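Local coordinates for protein putative cytochrome P450 120 (Synechocystis sp., PDB 2VE3) that binds heme and retinoic acid and, as a member of the cytochrome P450 family, probably inserts oxygen into its substrates as a monooxygenase, at residues R66-K71 with W340-Q345; F47-F52 with V56-G61; T95-I100 with G387-L392. One frame throughout, in Å; residues are numbered along the deposited sequence.

Contact 1 of 3, residues R66-K71 with W340-Q345; sequences RFLFTK and WLVSYQ. With HEM (protoporphyrin IX containing Fe), chain C; REA (retinoic acid), chain D.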
# COMPACT_ATOMS: atom_id res chain seq x y z
N ARG A 66 18.49 -1.83 -6.86
CA ARG A 66 19.18 -1.01 -7.85
C ARG A 66 19.09 -1.67 -9.23
O ARG A 66 18.63 -1.07 -10.18
CB ARG A 66 20.64 -0.79 -7.41
CG ARG A 66 21.45 0.17 -8.27
CD ARG A 66 22.92 0.23 -7.84
NE ARG A 66 23.13 0.95 -6.58
CZ ARG A 66 24.30 1.03 -5.94
NH1 ARG A 66 25.39 0.43 -6.43
NH2 ARG A 66 24.39 1.72 -4.81
N PHE A 67 19.53 -2.92 -9.31
CA PHE A 67 19.42 -3.78 -10.49
C PHE A 67 18.02 -3.74 -11.15
O PHE A 67 17.88 -3.52 -12.38
CB PHE A 67 19.85 -5.20 -10.08
CG PHE A 67 19.45 -6.30 -11.03
CD1 PHE A 67 20.02 -6.39 -12.30
CD2 PHE A 67 18.53 -7.26 -10.64
CE1 PHE A 67 19.65 -7.42 -13.18
CE2 PHE A 67 18.16 -8.29 -11.51
CZ PHE A 67 18.72 -8.37 -12.79
N LEU A 68 16.99 -3.95 -10.33
CA LEU A 68 15.61 -4.01 -10.80
C LEU A 68 15.07 -2.64 -11.25
O LEU A 68 14.19 -2.58 -12.09
CB LEU A 68 14.71 -4.63 -9.72
CG LEU A 68 13.34 -5.17 -10.14
CD1 LEU A 68 13.41 -6.47 -10.93
CD2 LEU A 68 12.54 -5.37 -8.89
N PHE A 69 15.62 -1.56 -10.71
CA PHE A 69 15.18 -0.21 -11.08
C PHE A 69 16.21 0.53 -11.96
O PHE A 69 16.27 1.76 -11.96
CB PHE A 69 14.82 0.62 -9.84
CG PHE A 69 13.83 -0.06 -8.90
CD1 PHE A 69 12.70 -0.70 -9.39
CD2 PHE A 69 14.03 -0.01 -7.52
CE1 PHE A 69 11.79 -1.32 -8.52
CE2 PHE A 69 13.13 -0.63 -6.64
CZ PHE A 69 12.01 -1.27 -7.15
N THR A 70 16.97 -0.24 -12.74
CA THR A 70 18.00 0.29 -13.64
C THR A 70 17.85 -0.30 -15.04
O THR A 70 17.56 -1.49 -15.18
CB THR A 70 19.43 0.00 -13.09
OG1 THR A 70 19.62 0.73 -11.87
CG2 THR A 70 20.51 0.42 -14.09
N LYS A 71 18.04 0.53 -16.07
CA LYS A 71 17.86 0.11 -17.46
C LYS A 71 16.62 -0.77 -17.54
O LYS A 71 16.65 -1.88 -18.08
CB LYS A 71 19.10 -0.64 -17.98
CG LYS A 71 20.41 0.13 -17.80
CD LYS A 71 21.62 -0.74 -18.12
CE LYS A 71 22.92 0.03 -17.91
NZ LYS A 71 23.00 0.72 -16.57
N TRP A 340 11.07 -15.54 -17.21
CA TRP A 340 10.87 -15.84 -15.81
C TRP A 340 10.52 -14.53 -15.14
O TRP A 340 10.80 -13.45 -15.69
CB TRP A 340 12.17 -16.36 -15.19
CG TRP A 340 12.53 -17.78 -15.49
CD1 TRP A 340 12.36 -18.47 -16.68
CD2 TRP A 340 13.21 -18.68 -14.61
NE1 TRP A 340 12.86 -19.75 -16.55
CE2 TRP A 340 13.39 -19.90 -15.30
CE3 TRP A 340 13.66 -18.57 -13.28
CZ2 TRP A 340 14.02 -21.00 -14.71
CZ3 TRP A 340 14.27 -19.66 -12.69
CH2 TRP A 340 14.45 -20.87 -13.40
N LEU A 341 9.92 -14.61 -13.95
CA LEU A 341 9.63 -13.44 -13.14
C LEU A 341 10.66 -13.21 -12.03
O LEU A 341 11.25 -14.15 -11.52
CB LEU A 341 8.26 -13.57 -12.48
CG LEU A 341 7.01 -12.98 -13.12
CD1 LEU A 341 6.91 -13.29 -14.61
CD2 LEU A 341 5.79 -13.50 -12.36
N VAL A 342 10.85 -11.94 -11.69
CA VAL A 342 11.62 -11.52 -10.54
C VAL A 342 10.66 -10.82 -9.59
O VAL A 342 9.79 -10.05 -10.02
CB VAL A 342 12.75 -10.51 -10.93
CG1 VAL A 342 13.61 -10.14 -9.73
CG2 VAL A 342 13.61 -11.09 -12.02
N SER A 343 10.81 -11.10 -8.29
CA SER A 343 10.06 -10.40 -7.25
C SER A 343 11.01 -9.68 -6.30
O SER A 343 11.92 -10.31 -5.74
CB SER A 343 9.21 -11.37 -6.43
OG SER A 343 8.48 -10.69 -5.43
N TYR A 344 10.78 -8.38 -6.11
CA TYR A 344 11.60 -7.61 -5.20
C TYR A 344 10.84 -7.51 -3.89
O TYR A 344 9.67 -7.14 -3.86
CB TYR A 344 11.99 -6.23 -5.78
CG TYR A 344 10.90 -5.18 -5.78
CD1 TYR A 344 10.77 -4.27 -4.72
CD2 TYR A 344 10.01 -5.07 -6.85
CE1 TYR A 344 9.76 -3.29 -4.72
CE2 TYR A 344 9.01 -4.11 -6.86
CZ TYR A 344 8.88 -3.23 -5.79
OH TYR A 344 7.91 -2.29 -5.81
N GLN A 345 11.50 -7.91 -2.81
CA GLN A 345 10.85 -8.05 -1.51
C GLN A 345 11.23 -6.91 -0.59
O GLN A 345 12.36 -6.87 -0.06
CB GLN A 345 11.17 -9.41 -0.90
CG GLN A 345 10.59 -10.59 -1.68
CD GLN A 345 9.07 -10.66 -1.54
OE1 GLN A 345 8.54 -10.78 -0.43
NE2 GLN A 345 8.35 -10.54 -2.67
CHA HEM C . 2.40 1.55 -6.75
CHB HEM C . 3.27 1.08 -1.99
CHC HEM C . -0.47 4.03 -0.99
CHD HEM C . -1.68 4.06 -5.66
C1A HEM C . 3.00 1.16 -5.56
C2A HEM C . 4.17 0.32 -5.38
C3A HEM C . 4.41 0.21 -4.06
C4A HEM C . 3.39 0.95 -3.36
CMA HEM C . 5.53 -0.58 -3.37
CAA HEM C . 5.01 -0.29 -6.53
CBA HEM C . 4.56 -1.69 -6.92
CGA HEM C . 5.34 -2.09 -8.15
O1A HEM C . 6.60 -2.19 -8.05
O2A HEM C . 4.71 -2.31 -9.23
C1B HEM C . 2.36 1.87 -1.31
C2B HEM C . 2.35 2.14 0.12
C3B HEM C . 1.32 2.96 0.39
C4B HEM C . 0.65 3.23 -0.85
CMB HEM C . 3.39 1.57 1.12
CAB HEM C . 0.85 3.55 1.77
CBB HEM C . 1.69 3.90 2.75
C1C HEM C . -1.11 4.35 -2.17
C2C HEM C . -2.22 5.26 -2.32
C3C HEM C . -2.56 5.28 -3.61
C4C HEM C . -1.68 4.35 -4.31
CMC HEM C . -2.85 6.10 -1.17
CAC HEM C . -3.68 6.14 -4.28
CBC HEM C . -4.98 5.90 -4.14
C1D HEM C . -0.75 3.32 -6.37
C2D HEM C . -0.89 2.96 -7.75
C3D HEM C . 0.37 2.17 -8.10
C4D HEM C . 1.17 2.16 -6.89
CMD HEM C . -2.09 3.30 -8.68
CAD HEM C . 0.75 1.54 -9.46
CBD HEM C . 1.84 2.40 -10.10
CGD HEM C . 2.23 1.85 -11.45
O1D HEM C . 2.92 2.59 -12.19
O2D HEM C . 1.87 0.69 -11.80
NA HEM C . 2.55 1.53 -4.31
NB HEM C . 1.30 2.53 -1.87
NC HEM C . -0.80 3.80 -3.40
ND HEM C . 0.47 2.85 -5.89
FE HEM C . 1.03 2.93 -3.86
C1 REA D . -0.81 -1.46 -4.87
C2 REA D . -1.39 -0.69 -6.06
C3 REA D . -0.93 -1.34 -7.36
C4 REA D . -1.55 -2.73 -7.50
C5 REA D . -1.48 -3.54 -6.22
C6 REA D . -1.15 -2.95 -4.99
C7 REA D . -1.14 -3.81 -3.80
C8 REA D . -0.01 -4.71 -3.56
C9 REA D . -0.11 -5.66 -2.44
C10 REA D . 0.78 -6.80 -2.51
C11 REA D . 1.57 -7.30 -1.40
C12 REA D . 2.67 -8.15 -1.85
C13 REA D . 2.98 -9.45 -1.25
C14 REA D . 4.16 -10.04 -1.74
C15 REA D . 4.99 -10.97 -1.00
C16 REA D . 0.72 -1.31 -4.84
C17 REA D . -1.42 -0.84 -3.61
C18 REA D . -1.81 -5.01 -6.31
C19 REA D . -1.09 -5.51 -1.30
C20 REA D . 2.08 -10.07 -0.21
O1 REA D . 4.73 -11.26 0.18
O2 REA D . 5.97 -11.50 -1.55
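Leu-68 and Phe-69 pack their side chains on Tyr-344, with Val-342 beside them, where helix 62-68 ends next to strand 341-345. Tyr-344 can be followed outward from its backbone. Its CB lies against the methyl Leu-68 CD2 at 3.3 Å, and Tyr-344 CG sits between the backbone N and the carbonyl carbon (chi1 76°), the torsion that carries the hydroxyl to the heme. The same methyl presses on Tyr-344 CD2 at 3.3 Å, so the first part of the ring is tightly packed. Farther out, Phe-69 CZ stands over the centre of one ring face, 3.9 Å from Tyr-344 CE1. The two rings form a T-shaped pair, planes at 79° and centroids 5.2 Å apart, with Phe-69 giving its edge. At the tip, Tyr-344 OH donates a hydrogen bond to the heme propionate oxygen O1A (2.6 Å), which lies near the plane of the ring. Tyrosine suits the place: its ring gives apolar surface to Leu-68 and Phe-69, and its hydroxyl bonds the heme propionate. This is the P450 arrangement in which the short helix B packs on the mixed beta-sheet beside the heme propionates; Arg-323 of the neighbouring strand 320-325 and His-101 also bond the heme. Branched Leu-68 serves two partners, its other methyl CD1 meeting Val-342 CG1 at 3.9 Å. Next to the tyrosine, Gln-345 turns to the bound retinoic acid: its NE2 donates to retinoic acid O2 (2.8 Å) and to Ser-343 OG (2.8 Å), the latter close to the amide plane, which limits how the amide can turn.

Contact 2 of 3, residues F47-F52 with V56-G61; sequences FKTRLF and VIFISG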
# COMPACT_ATOMS: atom_id res chain seq x y z
N PHE A 47 16.83 -16.64 -4.42
CA PHE A 47 16.19 -17.94 -4.56
C PHE A 47 15.12 -17.99 -5.65
O PHE A 47 14.58 -16.95 -6.05
CB PHE A 47 15.70 -18.50 -3.20
CG PHE A 47 14.45 -17.84 -2.64
CD1 PHE A 47 13.18 -18.22 -3.09
CD2 PHE A 47 14.54 -16.86 -1.64
CE1 PHE A 47 12.02 -17.63 -2.58
CE2 PHE A 47 13.39 -16.25 -1.12
CZ PHE A 47 12.12 -16.64 -1.58
N LYS A 48 14.84 -19.20 -6.15
CA LYS A 48 13.77 -19.42 -7.11
C LYS A 48 12.61 -20.26 -6.55
O LYS A 48 12.77 -21.10 -5.64
CB LYS A 48 14.30 -20.01 -8.42
CG LYS A 48 14.62 -21.50 -8.34
CD LYS A 48 15.21 -22.01 -9.64
CE LYS A 48 15.82 -23.39 -9.44
NZ LYS A 48 14.73 -24.37 -9.25
N THR A 49 11.43 -20.02 -7.10
CA THR A 49 10.25 -20.77 -6.74
C THR A 49 9.34 -20.79 -7.96
O THR A 49 9.72 -20.33 -9.03
CB THR A 49 9.55 -20.16 -5.49
OG1 THR A 49 8.39 -20.91 -5.16
CG2 THR A 49 9.17 -18.71 -5.74
N ARG A 50 8.14 -21.34 -7.79
CA ARG A 50 7.13 -21.28 -8.84
C ARG A 50 5.83 -20.83 -8.21
O ARG A 50 5.39 -21.37 -7.20
CB ARG A 50 7.01 -22.63 -9.54
CG ARG A 50 5.79 -22.78 -10.47
CD ARG A 50 5.79 -24.16 -11.07
NE ARG A 50 6.87 -24.31 -12.05
CZ ARG A 50 7.55 -25.44 -12.25
NH1 ARG A 50 7.29 -26.53 -11.54
NH2 ARG A 50 8.51 -25.47 -13.16
N LEU A 51 5.23 -19.80 -8.80
CA LEU A 51 4.01 -19.24 -8.26
C LEU A 51 3.04 -18.96 -9.40
O LEU A 51 3.43 -18.38 -10.40
CB LEU A 51 4.29 -17.97 -7.45
CG LEU A 51 5.33 -18.01 -6.32
CD1 LEU A 51 5.64 -16.58 -5.85
CD2 LEU A 51 4.89 -18.87 -5.16
N PHE A 52 1.80 -19.42 -9.24
CA PHE A 52 0.71 -19.21 -10.22
C PHE A 52 1.16 -19.55 -11.64
O PHE A 52 0.90 -18.79 -12.58
CB PHE A 52 0.22 -17.75 -10.18
CG PHE A 52 -0.12 -17.25 -8.80
CD1 PHE A 52 -1.42 -17.36 -8.31
CD2 PHE A 52 0.85 -16.64 -8.01
CE1 PHE A 52 -1.74 -16.88 -7.05
CE2 PHE A 52 0.54 -16.15 -6.75
CZ PHE A 52 -0.76 -16.28 -6.26
N VAL A 56 9.75 -17.96 -10.58
CA VAL A 56 9.98 -16.64 -9.95
C VAL A 56 11.29 -16.64 -9.15
O VAL A 56 11.55 -17.55 -8.38
CB VAL A 56 8.79 -16.22 -9.03
CG1 VAL A 56 8.90 -14.73 -8.61
CG2 VAL A 56 7.41 -16.46 -9.72
N ILE A 57 12.11 -15.59 -9.35
CA ILE A 57 13.31 -15.37 -8.54
C ILE A 57 13.03 -14.26 -7.54
O ILE A 57 12.64 -13.16 -7.93
CB ILE A 57 14.55 -15.03 -9.42
CG1 ILE A 57 14.78 -16.13 -10.47
CG2 ILE A 57 15.81 -14.82 -8.56
CD1 ILE A 57 16.01 -15.94 -11.36
N PHE A 58 13.19 -14.55 -6.26
CA PHE A 58 13.05 -13.55 -5.20
C PHE A 58 14.42 -12.93 -4.86
O PHE A 58 15.39 -13.64 -4.56
CB PHE A 58 12.45 -14.18 -3.94
CG PHE A 58 10.94 -14.33 -3.96
CD1 PHE A 58 10.18 -13.82 -2.91
CD2 PHE A 58 10.28 -15.00 -4.99
CE1 PHE A 58 8.78 -13.96 -2.90
CE2 PHE A 58 8.89 -15.14 -4.98
CZ PHE A 58 8.15 -14.62 -3.93
N ILE A 59 14.47 -11.60 -4.89
CA ILE A 59 15.65 -10.82 -4.54
C ILE A 59 15.28 -9.76 -3.51
O ILE A 59 14.09 -9.43 -3.36
CB ILE A 59 16.27 -10.12 -5.78
CG1 ILE A 59 15.27 -9.12 -6.41
CG2 ILE A 59 16.78 -11.16 -6.77
CD1 ILE A 59 15.83 -8.26 -7.54
N SER A 60 16.29 -9.23 -2.81
CA SER A 60 16.11 -8.09 -1.87
C SER A 60 17.42 -7.33 -1.56
O SER A 60 18.51 -7.74 -1.95
CB SER A 60 15.43 -8.55 -0.57
OG SER A 60 16.27 -9.43 0.14
N GLY A 61 17.30 -6.22 -0.83
CA GLY A 61 18.47 -5.41 -0.52
C GLY A 61 18.71 -4.33 -1.54
O GLY A 61 18.19 -4.38 -2.65
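Phe-47, Lys-48 and Thr-49 pair with Phe-58, Ile-57 and Val-56 in antiparallel register. Around the hydrogen-bonded pair Thr-49 and Val-56, Thr-49 N reaches Val-56 O at 2.8 Å and Val-56 N reaches Thr-49 O at 2.8 Å. At the other hydrogen-bonded pair, Phe-58 N to Phe-47 O is 2.8 Å, while the return bond from Phe-47 N to Phe-58 O is long and weak. Between them, the non-hydrogen-bonded pair Lys-48 and Ile-57 is supported by CA-H...O contacts, Lys-48 CA lying 3.2 Å from Val-56 O. Beta-branched Val-56 and Ile-57 suit such extended strands.

The aromatic contact lies on the face carrying Thr-49 and Val-56. Phe-58 CB sits over the Phe-47 ring, 3.7 Å from its centroid, in a CH-pi contact. The two flat rings lie nearly parallel across the strand pair, their planes tilted by only 17°, but slid so far that they barely overlap. Phe-47 has CG between backbone N and carbonyl carbon (chi1 75°), which swings its ring across to this neighbour.

Apolar packing completes that face. Leu-51 CD1 meets the edge of the Phe-58 ring at CE2 (3.7 Å), Thr-49 CG2 touches the same carbon, and Leu-51 CB faces Val-56 CG2. Thr-49 turns its hydroxyl to Glu-25, so one residue serves both polar and apolar neighbours. On the other face, Lys-48 runs out to Gly-16 O and the Phe-18 ring. Without the ring, as with an alanine at Phe-58, Leu-51 CD1 and Thr-49 CG2 would probably lose their partner and the retinoic acid pocket part of its wall. Strands 47-51 and 54-59 thus form a beta hairpin at the edge of the P450 mixed sheet, with Phe-58 reaching the retinoic acid pocket.

Contact 3 of 3, residues T95-I100 with G387-L392; sequences TQMGEI and GLRECL. With HEM (protoporphyrin IX containing Fe), chain C.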
# COMPACT_ATOMS: atom_id res chain seq x y z
N THR A 95 -1.92 -2.56 -14.48
CA THR A 95 -1.90 -3.60 -15.54
C THR A 95 -1.59 -3.01 -16.93
O THR A 95 -1.61 -3.71 -17.96
CB THR A 95 -3.24 -4.40 -15.57
OG1 THR A 95 -4.33 -3.50 -15.79
CG2 THR A 95 -3.48 -5.12 -14.23
N GLN A 96 -1.28 -1.72 -16.96
CA GLN A 96 -0.89 -1.02 -18.19
C GLN A 96 0.62 -1.06 -18.41
O GLN A 96 1.40 -1.11 -17.45
CB GLN A 96 -1.41 0.42 -18.17
CG GLN A 96 -2.92 0.42 -18.43
CD GLN A 96 -3.59 1.73 -18.13
OE1 GLN A 96 -3.22 2.45 -17.19
NE2 GLN A 96 -4.62 2.04 -18.93
N MET A 97 1.00 -1.05 -19.69
CA MET A 97 2.39 -1.11 -20.12
C MET A 97 2.74 0.04 -21.03
O MET A 97 1.86 0.62 -21.68
CB MET A 97 2.70 -2.41 -20.88
CG MET A 97 2.48 -3.70 -20.12
SD MET A 97 3.25 -3.77 -18.49
CE MET A 97 4.94 -3.28 -18.82
N GLY A 98 4.03 0.35 -21.06
CA GLY A 98 4.61 1.24 -22.06
C GLY A 98 3.95 2.58 -22.22
O GLY A 98 3.79 3.32 -21.25
N GLU A 99 3.58 2.89 -23.46
CA GLU A 99 3.04 4.20 -23.84
C GLU A 99 1.74 4.55 -23.12
O GLU A 99 1.56 5.68 -22.66
CB GLU A 99 2.86 4.28 -25.37
CG GLU A 99 2.28 5.60 -25.87
CD GLU A 99 2.67 5.94 -27.31
OE1 GLU A 99 3.44 5.18 -27.95
OE2 GLU A 99 2.19 6.97 -27.80
N ILE A 100 0.84 3.57 -23.04
CA ILE A 100 -0.39 3.73 -22.25
C ILE A 100 -0.07 3.96 -20.77
O ILE A 100 -0.62 4.87 -20.14
CB ILE A 100 -1.33 2.51 -22.43
CG1 ILE A 100 -1.80 2.39 -23.89
CG2 ILE A 100 -2.54 2.63 -21.52
CD1 ILE A 100 -2.48 1.09 -24.23
N GLY A 387 11.88 3.34 -9.30
CA GLY A 387 11.89 3.34 -10.77
C GLY A 387 10.58 3.73 -11.44
O GLY A 387 9.89 4.64 -10.99
N LEU A 388 10.24 3.01 -12.50
CA LEU A 388 9.08 3.32 -13.34
C LEU A 388 7.69 3.12 -12.73
O LEU A 388 6.71 3.71 -13.20
CB LEU A 388 9.17 2.60 -14.71
CG LEU A 388 10.24 3.08 -15.72
CD1 LEU A 388 10.25 2.19 -16.96
CD2 LEU A 388 10.07 4.55 -16.13
N ARG A 389 7.60 2.31 -11.68
CA ARG A 389 6.33 1.93 -11.09
C ARG A 389 6.17 2.45 -9.66
O ARG A 389 5.20 2.10 -8.97
CB ARG A 389 6.20 0.40 -11.09
CG ARG A 389 6.14 -0.22 -12.48
CD ARG A 389 4.74 -0.09 -13.01
NE ARG A 389 4.61 -0.57 -14.37
CZ ARG A 389 3.46 -0.89 -14.95
NH1 ARG A 389 2.30 -0.79 -14.30
NH2 ARG A 389 3.49 -1.32 -16.20
N GLU A 390 7.11 3.30 -9.23
CA GLU A 390 7.07 3.88 -7.90
C GLU A 390 5.67 4.42 -7.58
O GLU A 390 5.07 5.13 -8.39
CB GLU A 390 8.10 5.01 -7.78
CG GLU A 390 8.32 5.46 -6.36
CD GLU A 390 9.49 6.44 -6.21
OE1 GLU A 390 10.41 6.46 -7.05
OE2 GLU A 390 9.48 7.20 -5.22
N CYS A 391 5.17 4.07 -6.40
CA CYS A 391 3.85 4.51 -5.95
C CYS A 391 3.53 5.92 -6.41
O CYS A 391 4.32 6.86 -6.23
CB CYS A 391 3.72 4.40 -4.44
SG CYS A 391 2.24 5.19 -3.75
N LEU A 392 2.34 6.04 -7.00
CA LEU A 392 1.84 7.28 -7.55
C LEU A 392 1.09 8.06 -6.48
O LEU A 392 0.93 9.28 -6.57
CB LEU A 392 0.90 6.89 -8.68
CG LEU A 392 0.32 7.80 -9.74
CD1 LEU A 392 0.10 6.95 -10.98
CD2 LEU A 392 -0.97 8.35 -9.28
CHA HEM C . 2.40 1.55 -6.75
CHB HEM C . 3.27 1.08 -1.99
CHC HEM C . -0.47 4.03 -0.99
CHD HEM C . -1.68 4.06 -5.66
C1A HEM C . 3.00 1.16 -5.56
C2A HEM C . 4.17 0.32 -5.38
C3A HEM C . 4.41 0.21 -4.06
C4A HEM C . 3.39 0.95 -3.36
CMA HEM C . 5.53 -0.58 -3.37
CAA HEM C . 5.01 -0.29 -6.53
CBA HEM C . 4.56 -1.69 -6.92
CGA HEM C . 5.34 -2.09 -8.15
O1A HEM C . 6.60 -2.19 -8.05
O2A HEM C . 4.71 -2.31 -9.23
C1B HEM C . 2.36 1.87 -1.31
C2B HEM C . 2.35 2.14 0.12
C3B HEM C . 1.32 2.96 0.39
C4B HEM C . 0.65 3.23 -0.85
CMB HEM C . 3.39 1.57 1.12
CAB HEM C . 0.85 3.55 1.77
CBB HEM C . 1.69 3.90 2.75
C1C HEM C . -1.11 4.35 -2.17
C2C HEM C . -2.22 5.26 -2.32
C3C HEM C . -2.56 5.28 -3.61
C4C HEM C . -1.68 4.35 -4.31
CMC HEM C . -2.85 6.10 -1.17
CAC HEM C . -3.68 6.14 -4.28
CBC HEM C . -4.98 5.90 -4.14
C1D HEM C . -0.75 3.32 -6.37
C2D HEM C . -0.89 2.96 -7.75
C3D HEM C . 0.37 2.17 -8.10
C4D HEM C . 1.17 2.16 -6.89
CMD HEM C . -2.09 3.30 -8.68
CAD HEM C . 0.75 1.54 -9.46
CBD HEM C . 1.84 2.40 -10.10
CGD HEM C . 2.23 1.85 -11.45
O1D HEM C . 2.92 2.59 -12.19
O2D HEM C . 1.87 0.69 -11.80
NA HEM C . 2.55 1.53 -4.31
NB HEM C . 1.30 2.53 -1.87
NC HEM C . -0.80 3.80 -3.40
ND HEM C . 0.47 2.85 -5.89
FE HEM C . 1.03 2.93 -3.86
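The cysteine-ligand loop of the P450 heme site, which matches the family signature FxxGxRxCxG, meets the loop leading into helix 98-109 here through Arg-389, whose guanidinium joins Gln-96 and Met-97 to the heme. Arg-389 NH1 donates to propionate oxygen O2D at 2.9 Å with a fairly straight N-H...O angle of 159°, and the oxygen lies in the plane of the guanidinium at its edge. Arg-389 NH2 donates to the carbonyl Gln-96 O; the modelled 2.4 Å is very short, so the exact length is doubtful. Beside it, Met-97 SD approaches NH2 obliquely at 3.4 Å, its bent side chain crossing the arginine at about a right angle.

A bend at chi2 (-81°) folds the arginine along the heme edge, so that CD lies 3.2 Å from O2D and CB is 3.6 Å from oxygen O2A of the other propionate. Arginine suits the place because its several N-H groups can serve a carboxylate and a backbone carbonyl at once, and its positive charge probably offsets the negative charge of the propionate. The chain behind Gln-96 O is held from another side: the amide of Gln-96 bonds to Glu-243 and Gln-247 of the long helix 241-272.

Two residues beyond the arginine, Cys-391 SG binds the heme iron at 2.6 Å, its chi1 of 169° turning the sulfur toward the metal. One loop thereby holds the heme both at the metal and at a propionate, the arrangement characteristic of the proximal cysteine loop of cytochromes P450.

From the N terminus, contact 2 closes first, as a local hairpin with only three residues between its segments. Strand 54-59 then runs into helix 62-68, where contact 1 opens; it closes 269 residues later on strand 341-345. That strand lies beside 54-59 in the same sheet, and probable backbone hydrogen bonds from Ile-57 to Leu-341 and Ser-343 join contacts 1 and 2. Contact 3 opens at 95-100, inside the loop of contact 1, and closes beyond it at 387-392, so these two cross. Both reach the heme, and Phe-69 packs on Gly-387. Together they tie sheet, helix 98-109 and cysteine loop around the cofactor.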